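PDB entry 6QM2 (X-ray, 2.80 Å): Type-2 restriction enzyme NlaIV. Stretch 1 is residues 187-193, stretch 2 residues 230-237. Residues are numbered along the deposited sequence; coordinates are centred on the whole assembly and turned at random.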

# COMPACT_ATOMS: atom_id res chain seq x y z
N MET A 187 -9.28 -25.74 16.03
CA MET A 187 -8.37 -24.86 16.76
C MET A 187 -7.96 -25.55 18.06
O MET A 187 -8.65 -26.47 18.51
CB MET A 187 -9.03 -23.52 17.08
CG MET A 187 -9.60 -22.76 15.89
SD MET A 187 -8.41 -22.36 14.60
CE MET A 187 -8.80 -23.62 13.38
N PHE A 188 -6.86 -25.09 18.66
CA PHE A 188 -6.37 -25.68 19.91
C PHE A 188 -7.38 -25.47 21.04
O PHE A 188 -7.91 -24.37 21.21
CB PHE A 188 -5.00 -25.12 20.31
CG PHE A 188 -3.89 -25.46 19.35
CD1 PHE A 188 -3.34 -26.73 19.33
CD2 PHE A 188 -3.38 -24.49 18.49
CE1 PHE A 188 -2.31 -27.05 18.46
CE2 PHE A 188 -2.34 -24.80 17.62
CZ PHE A 188 -1.80 -26.08 17.60
N GLU A 189 -7.63 -26.54 21.80
CA GLU A 189 -8.64 -26.53 22.86
C GLU A 189 -8.22 -25.73 24.09
O GLU A 189 -9.06 -25.14 24.78
CB GLU A 189 -8.98 -27.97 23.27
CG GLU A 189 -9.71 -28.75 22.18
CD GLU A 189 -9.71 -30.26 22.38
OE1 GLU A 189 -9.21 -30.75 23.42
OE2 GLU A 189 -10.22 -30.95 21.48
N CYS A 190 -6.91 -25.71 24.36
CA CYS A 190 -6.36 -24.99 25.51
C CYS A 190 -4.94 -24.51 25.24
O CYS A 190 -4.30 -24.91 24.27
CB CYS A 190 -6.35 -25.92 26.72
SG CYS A 190 -5.29 -27.37 26.47
N LEU A 191 -4.46 -23.65 26.14
CA LEU A 191 -3.09 -23.13 26.10
C LEU A 191 -2.03 -24.23 26.08
O LEU A 191 -1.07 -24.14 25.32
CB LEU A 191 -2.85 -22.21 27.31
CG LEU A 191 -1.43 -21.68 27.54
CD1 LEU A 191 -0.94 -20.92 26.33
CD2 LEU A 191 -1.40 -20.80 28.77
N GLU A 192 -2.20 -25.26 26.90
CA GLU A 192 -1.19 -26.32 27.04
C GLU A 192 -0.93 -27.03 25.72
O GLU A 192 0.23 -27.31 25.38
CB GLU A 192 -1.58 -27.34 28.13
CG GLU A 192 -1.48 -26.84 29.57
CD GLU A 192 -2.71 -26.08 30.07
OE1 GLU A 192 -3.69 -25.93 29.31
OE2 GLU A 192 -2.69 -25.63 31.24
N ASP A 193 -2.00 -27.30 24.97
CA ASP A 193 -1.91 -27.97 23.67
C ASP A 193 -1.20 -27.09 22.63
O ASP A 193 -0.33 -27.58 21.91
CB ASP A 193 -3.30 -28.38 23.15
CG ASP A 193 -3.94 -29.49 23.99
OD1 ASP A 193 -3.31 -30.01 24.94
OD2 ASP A 193 -5.09 -29.86 23.68
N SER A 230 2.65 -24.08 38.63
CA SER A 230 3.20 -25.02 37.64
C SER A 230 2.22 -25.18 36.47
O SER A 230 1.02 -24.95 36.62
CB SER A 230 3.52 -26.38 38.27
OG SER A 230 2.36 -27.15 38.49
N ILE A 231 2.77 -25.54 35.32
CA ILE A 231 1.97 -25.90 34.14
C ILE A 231 2.55 -27.17 33.53
O ILE A 231 3.78 -27.33 33.47
CB ILE A 231 1.91 -24.74 33.12
CG1 ILE A 231 0.80 -24.98 32.09
CG2 ILE A 231 3.25 -24.51 32.42
CD1 ILE A 231 0.56 -23.81 31.16
N SER A 232 1.67 -28.08 33.12
CA SER A 232 2.07 -29.35 32.52
C SER A 232 1.75 -29.32 31.02
O SER A 232 0.58 -29.32 30.61
CB SER A 232 1.36 -30.52 33.21
OG SER A 232 2.07 -31.73 32.99
N ILE A 233 2.81 -29.27 30.21
CA ILE A 233 2.71 -29.29 28.76
C ILE A 233 2.72 -30.75 28.31
O ILE A 233 3.72 -31.43 28.49
CB ILE A 233 3.89 -28.53 28.09
CG1 ILE A 233 3.97 -27.08 28.61
CG2 ILE A 233 3.77 -28.56 26.57
CD1 ILE A 233 2.69 -26.27 28.46
N PRO A 234 1.61 -31.24 27.72
CA PRO A 234 1.63 -32.63 27.25
C PRO A 234 2.58 -32.84 26.07
O PRO A 234 2.92 -31.88 25.38
CB PRO A 234 0.18 -32.88 26.82
CG PRO A 234 -0.37 -31.53 26.51
CD PRO A 234 0.33 -30.57 27.42
N ARG A 235 3.03 -34.08 25.88
CA ARG A 235 3.82 -34.44 24.69
C ARG A 235 2.91 -34.32 23.47
O ARG A 235 1.74 -34.71 23.53
CB ARG A 235 4.39 -35.85 24.79
CG ARG A 235 5.54 -36.01 25.78
CD ARG A 235 6.32 -37.30 25.55
NE ARG A 235 5.45 -38.48 25.42
CZ ARG A 235 5.28 -39.24 24.32
NH1 ARG A 235 4.44 -40.27 24.37
NH2 ARG A 235 5.93 -39.00 23.17
N TRP A 236 3.44 -33.77 22.38
CA TRP A 236 2.64 -33.56 21.16
C TRP A 236 2.14 -34.87 20.57
O TRP A 236 1.00 -34.95 20.11
CB TRP A 236 3.44 -32.78 20.11
CG TRP A 236 2.70 -32.58 18.81
CD1 TRP A 236 3.05 -33.08 17.59
CD2 TRP A 236 1.49 -31.85 18.62
NE1 TRP A 236 2.13 -32.70 16.64
CE2 TRP A 236 1.16 -31.94 17.24
CE3 TRP A 236 0.65 -31.12 19.46
CZ2 TRP A 236 0.03 -31.33 16.70
CZ3 TRP A 236 -0.49 -30.51 18.92
CH2 TRP A 236 -0.78 -30.62 17.54
N HIS A 237 3.00 -35.89 20.59
CA HIS A 237 2.64 -37.22 20.09
C HIS A 237 1.34 -37.77 20.71
O HIS A 237 0.54 -38.37 20.01
CB HIS A 237 3.80 -38.20 20.33
CG HIS A 237 3.65 -39.49 19.58
ND1 HIS A 237 4.02 -39.63 18.26
CD2 HIS A 237 3.18 -40.70 19.97
CE1 HIS A 237 3.78 -40.87 17.87
NE2 HIS A 237 3.27 -41.54 18.88
O HOH W 1 -0.96 -27.85 33.09

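No direct hydrogen bond joins the two stretches; their polar link runs through water 1, which accepts from Ser 232 N at 2.6 Å and donates weakly to Glu 192 OE2 at 3.4 Å. The remainder is packing, and the whole contact buries 328 Å², both sides summed.

Glu 192, on the first turn of a helix, carries the largest share. With chi1 m and chi2 p, its bent side chain lies along the second stretch, so that the methylenes pack while the carboxylate reaches the water: CG lies 3.4 Å from Ser 232 O, and CB lies 3.8 Å from Pro 234 CD. The carboxylate oxygen OE2 also comes within 3.7 Å of Ile 231 CG1.

Apolar contacts flank this centre. Leu 191 CD2 meets Ile 231 CD1 at 4.3 Å, the isoleucine extended in a t,t conformation. Ile 231 and Ile 233 are buried, their branched apolar side chains needing no polar partner; Ile 233 CG2 lies 3.9 Å from Glu 192 O. Farther along, Phe 188 points toward the second stretch, and the edge of its ring meets Trp 236: Phe 188 CE1 lies 3.9 Å from Trp 236 CZ3; both large rings are buried. Between these contacts, Pro 234 offers a compact apolar ring, its CG 3.7 Å from Asp 193 OD1. Cys 190, at the N-cap position, accepts a weak capping bond at SG from Asp 193 N at 3.6 Å.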